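Local coordinates for protein thiosulfate reductase (Thermus thermophilus, PDB 2VPZ) that probably reduces sulfur compounds such as thiosulfate or polysulfide, using a molybdenum atom held by two pterin guanosine dinucleotides and a [4Fe-4S] cluster, at residues K127-R132 / A158-P163. Numbering follows the deposited sequence.
Sequences KMLEIR and AAWGSP
A tryptophan clamped between a methionine and an arginine joins the helices that precede and follow strand 141-144 in the chain, Trp160 at the end of helix 149-160 reaching across to Met128 and Arg132 of helix 117-134. The nearest CA atoms, those of Arg132 and Trp160, are 10.2 Å apart, and the indole bridges the interval. Its CG stands anti to the backbone N (chi1 156°), which carries the six-membered ring away from its own helix and in between the two side chains. On one face lies the Met128 methyl, a CH-pi contact with CE 4.1 Å from the centroid of the Trp160 six-membered ring and almost exactly on the normal; SD stands farther off above the same face, adding a Met-aromatic contact. Arg132 takes the opposite face in a cation-pi interaction, its CZ 4.3 Å from that centroid. The guanidinium does not stack flat: its plane is turned 69° from the ring, so it presents an edge, and NH1 comes down to 3.2 Å from Trp160 CE3. The outstretched arginine chain also lays its CB 3.8 Å from Trp160 CH2. At the edge of the ring, near its plane, Leu129 CD2 is 4.4 Å from Trp160 CZ3. NE1 of Trp160 donates a hydrogen bond to the carbonyl O of Pro137. Gly161, with positive phi, is the C' residue of the Schellman motif that ends the helix. Ser162 OG hydrogen-bonds to the carbonyl O of Ile140, and Ser162 and Met128 pack on Phe142, so helix 117-134 and the turn after helix 149-160 both rest on strand 141-144 of the parallel sheet.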
ATOM      1  N   LYS A 127      23.456 -16.533 -65.704  1.00 60.65           N
ATOM      2  CA  LYS A 127      22.794 -17.728 -65.129  1.00 59.83           C
ATOM      3  C   LYS A 127      21.260 -17.698 -65.266  1.00 59.52           C
ATOM      4  O   LYS A 127      20.626 -18.722 -65.577  1.00 59.72           O
ATOM      5  CB  LYS A 127      23.163 -17.903 -63.640  1.00 61.05           C
ATOM      6  CG  LYS A 127      24.393 -18.775 -63.355  1.00 62.45           C
ATOM      7  CD  LYS A 127      24.043 -20.268 -63.440  1.00 63.88           C
ATOM      8  CE  LYS A 127      25.268 -21.128 -63.779  1.00 65.02           C
ATOM      9  NZ  LYS A 127      26.396 -20.981 -62.791  1.00 65.92           N
ATOM     10  N   MET A 128      20.671 -16.526 -65.022  1.00 58.02           N
ATOM     11  CA  MET A 128      19.226 -16.320 -65.115  1.00 57.77           C
ATOM     12  C   MET A 128      18.719 -16.514 -66.553  1.00 58.17           C
ATOM     13  O   MET A 128      17.626 -17.060 -66.770  1.00 57.45           O
ATOM     14  CB  MET A 128      18.827 -14.901 -64.626  1.00 56.98           C
ATOM     15  CG  MET A 128      19.015 -14.599 -63.132  1.00 55.52           C
ATOM     16  SD  MET A 128      18.195 -13.061 -62.582  1.00 53.91           S
ATOM     17  CE  MET A 128      16.435 -13.509 -62.758  1.00 52.63           C
ATOM     18  N   LEU A 129      19.518 -16.069 -67.520  1.00 58.61           N
ATOM     19  CA  LEU A 129      19.187 -16.147 -68.949  1.00 58.55           C
ATOM     20  C   LEU A 129      19.200 -17.597 -69.470  1.00 58.76           C
ATOM     21  O   LEU A 129      18.348 -17.983 -70.294  1.00 58.43           O
ATOM     22  CB  LEU A 129      20.116 -15.198 -69.768  1.00 57.42           C
ATOM     23  CG  LEU A 129      19.895 -13.692 -69.497  1.00 56.36           C
ATOM     24  CD1 LEU A 129      21.011 -12.828 -70.116  1.00 56.54           C
ATOM     25  CD2 LEU A 129      18.509 -13.258 -70.030  1.00 55.51           C
ATOM     26  N   GLU A 130      20.129 -18.398 -68.953  1.00 59.12           N
ATOM     27  CA  GLU A 130      20.252 -19.821 -69.286  1.00 60.10           C
ATOM     28  C   GLU A 130      19.026 -20.597 -68.815  1.00 60.92           C
ATOM     29  O   GLU A 130      18.540 -21.476 -69.537  1.00 61.40           O
ATOM     30  CB  GLU A 130      21.505 -20.442 -68.667  1.00 60.46           C
ATOM     31  CG  GLU A 130      22.836 -19.984 -69.232  1.00 61.64           C
ATOM     32  CD  GLU A 130      24.020 -20.525 -68.438  1.00 62.69           C
ATOM     33  OE1 GLU A 130      23.764 -21.344 -67.530  1.00 64.04           O
ATOM     34  OE2 GLU A 130      25.175 -20.136 -68.717  1.00 62.96           O
ATOM     35  N   ILE A 131      18.547 -20.294 -67.607  1.00 60.89           N
ATOM     36  CA  ILE A 131      17.358 -20.963 -67.041  1.00 60.60           C
ATOM     37  C   ILE A 131      16.129 -20.605 -67.900  1.00 60.92           C
ATOM     38  O   ILE A 131      15.239 -21.432 -68.107  1.00 60.19           O
ATOM     39  CB  ILE A 131      17.086 -20.535 -65.502  1.00 59.57           C
ATOM     40  CG1 ILE A 131      18.130 -21.168 -64.577  1.00 58.14           C
ATOM     41  CG2 ILE A 131      15.654 -20.960 -65.063  1.00 59.47           C
ATOM     42  CD1 ILE A 131      18.442 -20.360 -63.301  1.00 57.16           C
ATOM     43  N   ARG A 132      16.135 -19.381 -68.435  1.00 62.08           N
ATOM     44  CA  ARG A 132      15.069 -18.856 -69.286  1.00 63.40           C
ATOM     45  C   ARG A 132      15.051 -19.369 -70.743  1.00 64.41           C
ATOM     46  O   ARG A 132      14.032 -19.253 -71.428  1.00 65.06           O
ATOM     47  CB  ARG A 132      15.111 -17.315 -69.300  1.00 62.18           C
ATOM     48  CG  ARG A 132      13.852 -16.681 -69.850  1.00 60.91           C
ATOM     49  CD  ARG A 132      14.029 -15.296 -70.429  1.00 60.59           C
ATOM     50  NE  ARG A 132      12.721 -14.713 -70.703  1.00 61.54           N
ATOM     51  CZ  ARG A 132      12.182 -13.676 -70.075  1.00 62.71           C
ATOM     52  NH1 ARG A 132      12.854 -13.060 -69.110  1.00 63.51           N
ATOM     53  NH2 ARG A 132      10.945 -13.285 -70.367  1.00 63.16           N
ATOM     54  N   ALA A 158       7.353  -9.410 -61.912  1.00 48.85           N
ATOM     55  CA  ALA A 158       6.337  -9.218 -62.937  1.00 49.45           C
ATOM     56  C   ALA A 158       6.953  -8.672 -64.248  1.00 49.74           C
ATOM     57  O   ALA A 158       6.568  -9.081 -65.339  1.00 49.98           O
ATOM     58  CB  ALA A 158       5.193  -8.292 -62.418  1.00 48.78           C
ATOM     59  N   ALA A 159       7.919  -7.760 -64.136  1.00 49.56           N
ATOM     60  CA  ALA A 159       8.600  -7.205 -65.307  1.00 49.08           C
ATOM     61  C   ALA A 159       9.414  -8.308 -65.999  1.00 49.06           C
ATOM     62  O   ALA A 159       9.684  -8.249 -67.205  1.00 49.74           O
ATOM     63  CB  ALA A 159       9.530  -6.023 -64.927  1.00 49.13           C
ATOM     64  N   TRP A 160       9.815  -9.324 -65.245  1.00 47.55           N
ATOM     65  CA  TRP A 160      10.562 -10.438 -65.811  1.00 46.99           C
ATOM     66  C   TRP A 160       9.624 -11.565 -66.331  1.00 47.06           C
ATOM     67  O   TRP A 160      10.001 -12.335 -67.215  1.00 47.92           O
ATOM     68  CB  TRP A 160      11.614 -10.955 -64.801  1.00 44.80           C
ATOM     69  CG  TRP A 160      12.056 -12.383 -64.992  1.00 43.25           C
ATOM     70  CD1 TRP A 160      11.415 -13.510 -64.533  1.00 42.92           C
ATOM     71  CD2 TRP A 160      13.231 -12.854 -65.690  1.00 41.98           C
ATOM     72  NE1 TRP A 160      12.120 -14.633 -64.896  1.00 42.09           N
ATOM     73  CE2 TRP A 160      13.236 -14.265 -65.599  1.00 41.83           C
ATOM     74  CE3 TRP A 160      14.286 -12.220 -66.374  1.00 41.80           C
ATOM     75  CZ2 TRP A 160      14.254 -15.066 -66.184  1.00 41.61           C
ATOM     76  CZ3 TRP A 160      15.307 -13.011 -66.962  1.00 42.07           C
ATOM     77  CH2 TRP A 160      15.277 -14.419 -66.851  1.00 41.53           C
ATOM     78  N   GLY A 161       8.409 -11.646 -65.803  1.00 47.16           N
ATOM     79  CA  GLY A 161       7.458 -12.661 -66.220  1.00 46.45           C
ATOM     80  C   GLY A 161       7.296 -13.922 -65.373  1.00 47.21           C
ATOM     81  O   GLY A 161       6.886 -14.963 -65.897  1.00 47.18           O
ATOM     82  N   SER A 162       7.627 -13.869 -64.085  1.00 47.00           N
ATOM     83  CA  SER A 162       7.468 -15.031 -63.188  1.00 46.19           C
ATOM     84  C   SER A 162       6.343 -14.763 -62.168  1.00 45.72           C
ATOM     85  O   SER A 162       6.368 -13.727 -61.487  1.00 45.86           O
ATOM     86  CB  SER A 162       8.783 -15.370 -62.421  1.00 46.67           C
ATOM     87  OG  SER A 162       8.639 -16.519 -61.589  1.00 46.00           O
ATOM     88  N   PRO A 163       5.315 -15.657 -62.087  1.00 44.61           N
ATOM     89  CA  PRO A 163       4.208 -15.494 -61.135  1.00 44.52           C
ATOM     90  C   PRO A 163       4.565 -16.048 -59.721  1.00 45.11           C
ATOM     91  O   PRO A 163       3.801 -15.902 -58.754  1.00 45.45           O
ATOM     92  CB  PRO A 163       3.048 -16.254 -61.781  1.00 43.06           C
ATOM     93  CG  PRO A 163       3.727 -17.359 -62.558  1.00 42.50           C
ATOM     94  CD  PRO A 163       5.078 -16.780 -63.000  1.00 43.52           C
TER